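Local atomic coordinates of 6-aminohexanoate-cyclic-dimer hydrolase (Arthrobacter sp., PDB entry 3A2Q), a protein that hydrolyses the cyclic dimer of 6-aminohexanoic acid, a nylon-6 by-product, to its linear dimer. Residues A[41-46]-A[117-122]; A[72-77]-A[167-172]; A[100-105]-A[193-198]; A[209-214]-A[427-432]. The protein carries 1 engineered substitution. All coordinates share one frame; numbering follows the deposited sequence.

How the contacts relate
Along the chain from the N terminus, contact 1 opens at 41-46, contact 2 at 72-77 and contact 3 at 100-105. They close in the same order, at 117-122, 167-172 and 193-198, so every pair of these three crosses and none nests. Contact 4 follows in series, opening at 209-214 and closing a loop of 212 residues at 427-432. Contact 1 joins the edge strand of the sheet to the next one, contact 2 links the loop after strand 68-72 to strand 165-170, and contact 3 sets the start of helix 102-110 against a loop. Contact 4 brings a short helix to strand 211-216, a sheet neighbour of strand 165-170. The K117-D73 salt bridge couples contacts 1 and 2.

Contact 1 of 4, residues A[41-46]-A[117-122]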
# COMPACT_ATOMS: atom_id res chain seq x y z
N GLU A 41 -18.26 -9.26 7.88
CA GLU A 41 -18.06 -10.19 6.77
C GLU A 41 -16.66 -10.19 6.17
O GLU A 41 -16.22 -11.21 5.62
CB GLU A 41 -19.07 -9.90 5.66
CG GLU A 41 -20.52 -10.09 6.07
CD GLU A 41 -21.45 -10.14 4.88
OE1 GLU A 41 -21.33 -11.08 4.07
OE2 GLU A 41 -22.31 -9.24 4.76
N ILE A 42 -15.94 -9.08 6.26
CA ILE A 42 -14.61 -9.01 5.68
C ILE A 42 -13.44 -8.92 6.66
O ILE A 42 -12.29 -9.14 6.26
CB ILE A 42 -14.51 -7.85 4.66
CG1 ILE A 42 -14.92 -6.53 5.31
CG2 ILE A 42 -15.41 -8.14 3.47
CD1 ILE A 42 -14.80 -5.33 4.38
N ASN A 43 -13.71 -8.62 7.93
CA ASN A 43 -12.66 -8.54 8.94
C ASN A 43 -11.54 -7.60 8.48
O ASN A 43 -10.36 -7.93 8.56
CB ASN A 43 -12.12 -9.95 9.22
CG ASN A 43 -11.12 -10.00 10.37
OD1 ASN A 43 -11.30 -9.33 11.39
ND2 ASN A 43 -10.08 -10.81 10.21
N ALA A 44 -11.93 -6.42 8.00
CA ALA A 44 -10.99 -5.40 7.52
C ALA A 44 -10.53 -4.49 8.65
O ALA A 44 -9.32 -4.34 8.88
CB ALA A 44 -11.65 -4.58 6.42
N VAL A 45 -11.48 -3.88 9.35
CA VAL A 45 -11.18 -3.01 10.48
C VAL A 45 -11.08 -3.92 11.70
O VAL A 45 -12.08 -4.50 12.12
CB VAL A 45 -12.30 -1.98 10.72
CG1 VAL A 45 -11.98 -1.15 11.96
CG2 VAL A 45 -12.44 -1.08 9.51
N ILE A 46 -9.89 -4.06 12.27
CA ILE A 46 -9.71 -4.92 13.43
C ILE A 46 -9.78 -4.19 14.75
O ILE A 46 -10.01 -4.80 15.80
CB ILE A 46 -8.37 -5.69 13.38
CG1 ILE A 46 -7.22 -4.72 13.16
CG2 ILE A 46 -8.42 -6.74 12.29
CD1 ILE A 46 -5.86 -5.36 13.27
N LYS A 117 -8.33 1.06 13.02
CA LYS A 117 -7.15 0.45 12.42
C LYS A 117 -7.50 -0.77 11.57
O LYS A 117 -8.46 -1.49 11.87
CB LYS A 117 -6.15 0.05 13.49
CG LYS A 117 -5.57 1.21 14.28
CD LYS A 117 -4.43 0.71 15.14
CE LYS A 117 -3.62 1.83 15.75
NZ LYS A 117 -2.38 1.27 16.35
N THR A 118 -6.71 -1.01 10.53
CA THR A 118 -6.95 -2.13 9.62
C THR A 118 -5.98 -3.30 9.79
O THR A 118 -4.84 -3.13 10.21
CB THR A 118 -6.90 -1.67 8.17
OG1 THR A 118 -5.68 -0.95 7.96
CG2 THR A 118 -8.09 -0.77 7.87
N ASN A 119 -6.46 -4.48 9.41
CA ASN A 119 -5.68 -5.71 9.53
C ASN A 119 -4.48 -5.81 8.59
O ASN A 119 -4.46 -5.21 7.51
CB ASN A 119 -6.62 -6.91 9.34
CG ASN A 119 -6.01 -8.21 9.84
OD1 ASN A 119 -5.17 -8.21 10.74
ND2 ASN A 119 -6.45 -9.33 9.27
N THR A 120 -3.49 -6.58 9.01
CA THR A 120 -2.25 -6.80 8.27
C THR A 120 -1.63 -8.14 8.67
O THR A 120 -1.89 -8.65 9.76
CB THR A 120 -1.21 -5.70 8.60
OG1 THR A 120 0.08 -6.08 8.09
CG2 THR A 120 -1.09 -5.53 10.12
N PRO A 121 -0.81 -8.73 7.79
CA PRO A 121 -0.19 -10.00 8.20
C PRO A 121 0.82 -9.58 9.27
O PRO A 121 1.17 -8.40 9.35
CB PRO A 121 0.47 -10.51 6.91
CG PRO A 121 0.70 -9.24 6.11
CD PRO A 121 -0.55 -8.45 6.36
N GLU A 122 1.27 -10.52 10.09
CA GLU A 122 2.22 -10.18 11.15
C GLU A 122 3.44 -9.38 10.70
O GLU A 122 4.24 -9.84 9.89
CB GLU A 122 2.69 -11.44 11.86
CG GLU A 122 3.64 -11.14 13.01
CD GLU A 122 4.02 -12.37 13.79
OE1 GLU A 122 4.74 -13.23 13.24
OE2 GLU A 122 3.60 -12.47 14.96
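I46 holds CG1 in the crowded position between its backbone N and carbonyl carbon (chi1 53°), which leaves CG2 anti to the carbonyl carbon; N119 turns CG anti to its own backbone N (chi1 -163°). CG2 is the branch of I46 that meets CB of N119, at 3.5 Å. The two side chains cross at about a right angle, and CD1 of I46 comes to 3.8 Å from CA of N119. An alanine in place of I46 would probably open a gap beside CB and CA of N119, where CG2 and CD1 now pack. The amide of N119 has its polar partner outside the contact: ND2 bonds to T137 OG1, the same hydroxyl that meets the carbonyl O of N43.

The backbones are joined by two hydrogen bonds on either side of the V45-T118 pair. N119 N donates to A44 O at 2.9 Å, nearly in line with the carbonyl bond, while I46 N reaches K117 O at 3.0 Å over a more bent path (135° at the hydrogen). Two CA-H...O contacts supplement them, from T118 CA to A44 O at 3.3 Å and from V45 CA to K117 O at 3.4 Å. T118 OG1 bonds to S154 OG, and K117 NZ is taken up by I82 O and by a salt bridge to D73. V45 and T118 form an antiparallel, non-hydrogen-bonded pair with diverging side chains, part of the pairing by which strand 45-48 is added beside strand 113-118 at the edge of the mixed sheet in this amidase-family fold.

Contact 2 of 4, residues A[72-77]-A[167-172]. With ACA (6-aminohexanoic acid), chain C.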
# COMPACT_ATOMS: atom_id res chain seq x y z
N LYS A 72 -3.46 1.64 9.09
CA LYS A 72 -2.95 0.27 9.17
C LYS A 72 -2.31 0.11 10.55
O LYS A 72 -1.66 1.03 11.03
CB LYS A 72 -1.90 0.03 8.08
CG LYS A 72 -1.35 -1.39 8.01
CD LYS A 72 -0.30 -1.50 6.91
CE LYS A 72 0.14 -2.93 6.68
NZ LYS A 72 1.24 -3.02 5.66
N ASP A 73 -2.50 -1.05 11.18
CA ASP A 73 -1.91 -1.26 12.50
C ASP A 73 -0.47 -1.75 12.36
O ASP A 73 -0.11 -2.83 12.85
CB ASP A 73 -2.74 -2.26 13.32
CG ASP A 73 -2.22 -2.42 14.74
OD1 ASP A 73 -1.80 -1.41 15.33
OD2 ASP A 73 -2.24 -3.55 15.26
N LEU A 74 0.34 -0.94 11.70
CA LEU A 74 1.75 -1.24 11.48
C LEU A 74 2.51 0.06 11.19
O LEU A 74 1.99 0.95 10.50
CB LEU A 74 1.91 -2.18 10.28
CG LEU A 74 3.30 -2.77 10.04
CD1 LEU A 74 3.64 -3.77 11.14
CD2 LEU A 74 3.33 -3.46 8.69
N THR A 75 3.72 0.16 11.74
CA THR A 75 4.59 1.32 11.54
C THR A 75 4.11 2.60 12.24
O THR A 75 4.67 2.99 13.26
CB THR A 75 4.78 1.62 10.03
OG1 THR A 75 5.17 0.41 9.36
CG2 THR A 75 5.88 2.67 9.82
N VAL A 76 3.10 3.25 11.67
CA VAL A 76 2.58 4.48 12.26
C VAL A 76 1.64 4.08 13.38
O VAL A 76 0.97 3.05 13.29
CB VAL A 76 1.81 5.34 11.23
CG1 VAL A 76 2.74 5.73 10.09
CG2 VAL A 76 0.62 4.58 10.70
N VAL A 77 1.60 4.88 14.45
CA VAL A 77 0.74 4.58 15.58
C VAL A 77 -0.10 5.78 15.99
O VAL A 77 0.20 6.91 15.61
CB VAL A 77 1.56 4.10 16.80
CG1 VAL A 77 2.23 2.77 16.49
CG2 VAL A 77 2.60 5.14 17.17
N HIS A 167 -4.69 4.60 5.03
CA HIS A 167 -3.24 4.55 5.03
C HIS A 167 -2.75 3.10 4.95
O HIS A 167 -3.50 2.15 5.21
CB HIS A 167 -2.71 5.20 6.32
CG HIS A 167 -1.37 4.68 6.75
ND1 HIS A 167 -1.21 3.47 7.39
CD2 HIS A 167 -0.13 5.20 6.61
CE1 HIS A 167 0.07 3.27 7.63
NE2 HIS A 167 0.75 4.30 7.17
N GLY A 168 -1.49 2.95 4.57
CA GLY A 168 -0.87 1.65 4.47
C GLY A 168 0.59 1.89 4.17
O GLY A 168 1.01 3.04 4.03
N ASN A 169 1.40 0.84 4.13
CA ASN A 169 2.80 1.02 3.76
C ASN A 169 3.13 0.01 2.69
O ASN A 169 2.38 -0.95 2.47
CB ASN A 169 3.75 0.94 4.96
CG ASN A 169 3.23 0.10 6.08
OD1 ASN A 169 3.12 -1.12 5.96
ND2 ASN A 169 2.90 0.75 7.20
N ASP A 170 4.27 0.21 2.05
CA ASP A 170 4.64 -0.60 0.90
C ASP A 170 6.16 -0.83 0.84
O ASP A 170 6.92 0.10 0.61
CB ASP A 170 4.15 0.20 -0.33
CG ASP A 170 4.21 -0.57 -1.62
OD1 ASP A 170 5.27 -1.15 -1.92
OD2 ASP A 170 3.20 -0.56 -2.35
N ALA A 171 6.58 -2.08 1.05
CA ALA A 171 7.99 -2.44 1.01
C ALA A 171 8.32 -3.32 -0.19
O ALA A 171 9.47 -3.38 -0.64
CB ALA A 171 8.39 -3.15 2.30
N ALA A 172 7.31 -4.01 -0.70
CA ALA A 172 7.47 -4.88 -1.87
C ALA A 172 6.20 -4.82 -2.72
O ALA A 172 6.04 -5.59 -3.67
CB ALA A 172 7.75 -6.32 -1.43
C ACA C . 5.09 -5.52 2.35
O ACA C . 5.53 -4.69 1.56
C2 ACA C . 4.73 -6.93 1.90
C3 ACA C . 5.93 -7.71 1.37
C4 ACA C . 6.74 -8.37 2.49
C5 ACA C . 8.22 -8.47 2.11
C6 ACA C . 9.11 -8.87 3.29
N ACA C . 9.58 -7.72 4.05
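K72, assigned by similarity to the charge-relay system of the active site, meets N169 beside the ligand pocket, to which D170, A171 and A172 belong. Its side chain is extended throughout, with CG anti to the backbone N (chi1 -176°), and crosses that of N169 at about a right angle. NZ donates to N169 OD1 at 2.7 Å from above the plane of the amide carbonyl. N169 thus probably helps to position the lysine, whose NZ also bonds to S150 OG, a second residue assigned by similarity to the charge relay. N169 ND2 makes a long, weak bond of 3.4 Å to L74 O. At the other end of the contact, K72 N approaches ND1 at the edge of the H167 ring in another weak bond, 3.4 Å long. V76 CG2 sits over one face of that ring, 3.7 Å from its centroid in a CH-pi contact, while H167 NE2 bonds to E212. Past the strand end, A171 N and A172 N both donate to atom O of the bound 6-aminohexanoic acid, at 2.9 Å and 3.0 Å. This paired backbone grip, next to the engineered A174 at the position assigned by similarity to the acyl-ester intermediate, is consistent with the amidase-family oxyanion hole.

Contact 3 of 4, residues A[100-105]-A[193-198]; sequences DAYFVQ and RISPGP
Y102 projects from the first turn of helix 102-110 onto the G197-P198 peptide. Its CB starts 3.7 Å from the carbonyl O of G197, with CG anti to its own carbonyl carbon (chi1 -70°). Further out, CD1 touches C of G197 at 3.4 Å and has S195 OG near the ring plane at its edge, while CE1 passes over to N and CA of P198. CZ and OH end against CB of the same proline. P198 thus covers one face of the ring: its CD stands over the centre, 3.7 Å from the centroid, in a CH-pi contact, and the peptide bond before it is cis. R233 makes a cation-pi contact with the ring.

A101 occupies the N-cap position, and the loop serves two N-H groups of the first turn, one directly and one through a water. Y102 N donates to G197 O at 2.9 Å, and F103 N donates to a water at 2.8 Å that in turn gives its hydrogens to S195 O and G197 O. The loop takes its form partly from an ST turn, in which S195 OG accepts from G197 N at 3.1 Å; D236 is a further partner of that hydroxyl.

Deeper in, the ring of F103 meets I194 edge-on, CD1 lying 3.7 Å from CG2 in the ring plane. V229 of helix 219-229 and L214 of strand 211-216 pack against both residues, and H167 stands edge-to-face with F103.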
# COMPACT_ATOMS: atom_id res chain seq x y z
N ASP A 100 1.44 10.02 18.69
CA ASP A 100 0.88 10.05 17.34
C ASP A 100 2.04 10.12 16.35
O ASP A 100 3.01 10.86 16.56
CB ASP A 100 0.01 11.29 17.10
CG ASP A 100 -1.37 11.18 17.72
OD1 ASP A 100 -1.92 10.07 17.78
OD2 ASP A 100 -1.91 12.23 18.13
N ALA A 101 1.95 9.36 15.26
CA ALA A 101 3.00 9.42 14.24
C ALA A 101 2.74 10.73 13.50
O ALA A 101 1.63 11.25 13.55
CB ALA A 101 2.87 8.24 13.29
N TYR A 102 3.75 11.26 12.83
CA TYR A 102 3.57 12.50 12.08
C TYR A 102 2.40 12.37 11.10
O TYR A 102 1.62 13.30 10.94
CB TYR A 102 4.85 12.86 11.33
CG TYR A 102 6.01 13.28 12.20
CD1 TYR A 102 7.30 12.84 11.94
CD2 TYR A 102 5.81 14.16 13.28
CE1 TYR A 102 8.38 13.25 12.72
CE2 TYR A 102 6.89 14.58 14.07
CZ TYR A 102 8.17 14.12 13.78
OH TYR A 102 9.26 14.54 14.53
N PHE A 103 2.31 11.22 10.44
CA PHE A 103 1.23 10.97 9.48
C PHE A 103 -0.12 11.21 10.14
O PHE A 103 -0.97 11.91 9.59
CB PHE A 103 1.28 9.52 8.97
CG PHE A 103 0.30 9.22 7.87
CD1 PHE A 103 0.67 9.35 6.53
CD2 PHE A 103 -1.01 8.83 8.16
CE1 PHE A 103 -0.24 9.08 5.50
CE2 PHE A 103 -1.92 8.57 7.15
CZ PHE A 103 -1.54 8.69 5.81
N VAL A 104 -0.31 10.62 11.32
CA VAL A 104 -1.57 10.76 12.05
C VAL A 104 -1.87 12.21 12.43
O VAL A 104 -3.00 12.66 12.31
CB VAL A 104 -1.56 9.88 13.33
CG1 VAL A 104 -2.79 10.17 14.17
CG2 VAL A 104 -1.54 8.41 12.93
N GLN A 105 -0.85 12.95 12.87
CA GLN A 105 -1.05 14.35 13.24
C GLN A 105 -1.45 15.18 12.04
O GLN A 105 -2.34 16.03 12.13
CB GLN A 105 0.23 14.92 13.85
CG GLN A 105 0.74 14.18 15.07
CD GLN A 105 1.94 14.86 15.69
OE1 GLN A 105 2.87 15.25 14.99
NE2 GLN A 105 1.94 14.99 17.01
N ARG A 193 8.85 10.79 0.42
CA ARG A 193 7.75 11.74 0.23
C ARG A 193 6.94 11.87 1.52
O ARG A 193 6.65 12.98 1.97
CB ARG A 193 6.83 11.27 -0.90
CG ARG A 193 5.65 12.21 -1.17
CD ARG A 193 6.10 13.54 -1.79
NE ARG A 193 6.69 13.35 -3.11
CZ ARG A 193 7.47 14.24 -3.71
NH1 ARG A 193 7.77 15.39 -3.11
NH2 ARG A 193 7.97 13.99 -4.92
N ILE A 194 6.58 10.73 2.10
CA ILE A 194 5.77 10.71 3.32
C ILE A 194 6.56 10.22 4.52
O ILE A 194 7.12 9.13 4.49
CB ILE A 194 4.54 9.79 3.16
CG1 ILE A 194 3.72 10.22 1.93
CG2 ILE A 194 3.69 9.83 4.43
CD1 ILE A 194 2.46 9.40 1.70
N SER A 195 6.58 11.01 5.59
CA SER A 195 7.32 10.62 6.78
C SER A 195 6.65 9.52 7.59
O SER A 195 5.45 9.56 7.84
CB SER A 195 7.52 11.82 7.70
OG SER A 195 8.16 11.41 8.89
N PRO A 196 7.43 8.50 8.00
CA PRO A 196 6.94 7.37 8.80
C PRO A 196 7.35 7.59 10.26
O PRO A 196 7.15 6.72 11.11
CB PRO A 196 7.70 6.19 8.21
CG PRO A 196 9.05 6.81 7.98
CD PRO A 196 8.75 8.19 7.41
N GLY A 197 7.92 8.76 10.53
CA GLY A 197 8.38 9.09 11.87
C GLY A 197 7.31 9.57 12.84
O GLY A 197 6.12 9.59 12.50
N PRO A 198 7.70 10.02 14.05
CA PRO A 198 9.07 10.12 14.57
C PRO A 198 9.82 8.81 14.83
O PRO A 198 11.04 8.81 14.99
CB PRO A 198 8.89 10.92 15.86
CG PRO A 198 7.50 10.57 16.29
CD PRO A 198 6.73 10.59 15.00
O HOH W 1 4.40 9.36 10.26

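Contact 4 of 4, residues A[209-214]-A[427-432]; sequences AAHEGL and PFNVSG
Hydrogen bonding between A209 and N429 centres on one carbonyl, A209 O, which receives two donors. N429 ND2 reaches it at 3.1 Å in a fairly straight bond (154° at the hydrogen), coming nearly end-on to the C=O. H211 ND1 is the second donor, at 2.8 Å; it stands well above the carbonyl plane, although the oxygen lies in the plane of the imidazole ring. The amide of N429 is itself shared, since ND2 also bonds to D170 OD1, its stronger partner.

Van der Waals contacts come chiefly from the edge of the H211 ring. CG of H211 is anti to its own carbonyl carbon and beside the backbone N (chi1 -58°), on the side of the chain that leads back to A209. The ring is turned 75° from the N429 amide plane. CE1 lies 3.5 Å from N429 O, and NE2 is 3.7 Å from CA of G432, both partners being in the ring plane. CB of N429 adds a contact of 3.5 Å with A209 O. An alanine in place of H211 would probably leave A209 O without one of its two donors and open a gap beside N429 O and the G432 backbone.

Backbone bonding closes the short helix: G432, which leaves helical geometry with positive phi, still donates its N to F428 O at 2.9 Å. Helix 427-431 is backed by helix 356-378, where F428 packs on W377 and V430 on L366 and Y369. Its N429 and H211 of the facing segment both touch K188 of strand 185-188, while strand 211-216 runs between that strand and 165-170 in the sheet.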
# COMPACT_ATOMS: atom_id res chain seq x y z
N ALA A 209 13.40 0.78 1.46
CA ALA A 209 12.46 0.08 0.60
C ALA A 209 11.01 0.24 1.06
O ALA A 209 10.09 0.21 0.24
CB ALA A 209 12.82 -1.40 0.50
N ALA A 210 10.81 0.39 2.37
CA ALA A 210 9.46 0.55 2.92
C ALA A 210 8.99 2.01 2.84
O ALA A 210 9.61 2.90 3.42
CB ALA A 210 9.42 0.07 4.36
N HIS A 211 7.90 2.23 2.11
CA HIS A 211 7.33 3.57 1.92
C HIS A 211 5.92 3.62 2.51
O HIS A 211 5.18 2.64 2.42
CB HIS A 211 7.12 3.90 0.43
CG HIS A 211 8.35 3.84 -0.43
ND1 HIS A 211 9.14 2.72 -0.54
CD2 HIS A 211 8.82 4.72 -1.34
CE1 HIS A 211 10.04 2.90 -1.49
NE2 HIS A 211 9.87 4.11 -1.99
N GLU A 212 5.54 4.76 3.09
CA GLU A 212 4.16 4.90 3.56
C GLU A 212 3.39 5.22 2.29
O GLU A 212 3.89 5.93 1.41
CB GLU A 212 4.01 6.05 4.57
CG GLU A 212 4.80 5.85 5.86
CD GLU A 212 4.64 4.45 6.43
OE1 GLU A 212 5.66 3.74 6.56
OE2 GLU A 212 3.49 4.06 6.75
N GLY A 213 2.17 4.68 2.18
CA GLY A 213 1.37 4.88 0.99
C GLY A 213 -0.06 5.30 1.24
O GLY A 213 -0.48 5.44 2.39
N LEU A 214 -0.82 5.46 0.16
CA LEU A 214 -2.20 5.95 0.24
C LEU A 214 -3.20 5.16 -0.58
O LEU A 214 -2.89 4.68 -1.68
CB LEU A 214 -2.23 7.41 -0.22
CG LEU A 214 -1.20 8.32 0.46
CD1 LEU A 214 -1.07 9.61 -0.32
CD2 LEU A 214 -1.62 8.58 1.90
N PRO A 427 10.34 -4.09 -7.70
CA PRO A 427 11.47 -3.35 -8.28
C PRO A 427 11.43 -1.86 -7.96
O PRO A 427 12.47 -1.21 -7.85
CB PRO A 427 11.32 -3.62 -9.78
CG PRO A 427 10.59 -4.91 -9.85
CD PRO A 427 9.56 -4.77 -8.75
N PHE A 428 10.23 -1.30 -7.82
CA PHE A 428 10.09 0.12 -7.56
C PHE A 428 10.23 0.53 -6.11
O PHE A 428 10.34 1.71 -5.80
CB PHE A 428 8.80 0.60 -8.22
CG PHE A 428 8.71 0.17 -9.65
CD1 PHE A 428 9.62 0.69 -10.58
CD2 PHE A 428 7.88 -0.87 -10.04
CE1 PHE A 428 9.71 0.16 -11.87
CE2 PHE A 428 7.96 -1.41 -11.32
CZ PHE A 428 8.88 -0.89 -12.24
N ASN A 429 10.22 -0.46 -5.21
CA ASN A 429 10.46 -0.17 -3.80
C ASN A 429 11.97 0.01 -3.76
O ASN A 429 12.48 0.83 -3.00
CB ASN A 429 10.09 -1.35 -2.90
CG ASN A 429 8.61 -1.53 -2.75
OD1 ASN A 429 8.00 -2.29 -3.50
ND2 ASN A 429 8.02 -0.82 -1.80
N VAL A 430 12.68 -0.77 -4.57
CA VAL A 430 14.14 -0.66 -4.60
C VAL A 430 14.60 0.63 -5.26
O VAL A 430 15.51 1.29 -4.77
CB VAL A 430 14.78 -1.86 -5.31
CG1 VAL A 430 16.29 -1.65 -5.43
CG2 VAL A 430 14.50 -3.13 -4.52
N SER A 431 13.97 1.02 -6.37
CA SER A 431 14.36 2.25 -7.06
C SER A 431 13.82 3.49 -6.36
O SER A 431 14.38 4.58 -6.48
CB SER A 431 13.89 2.25 -8.51
OG SER A 431 12.49 2.41 -8.58
N GLY A 432 12.71 3.34 -5.63
CA GLY A 432 12.12 4.46 -4.93
C GLY A 432 11.23 5.34 -5.79
O GLY A 432 10.77 6.39 -5.34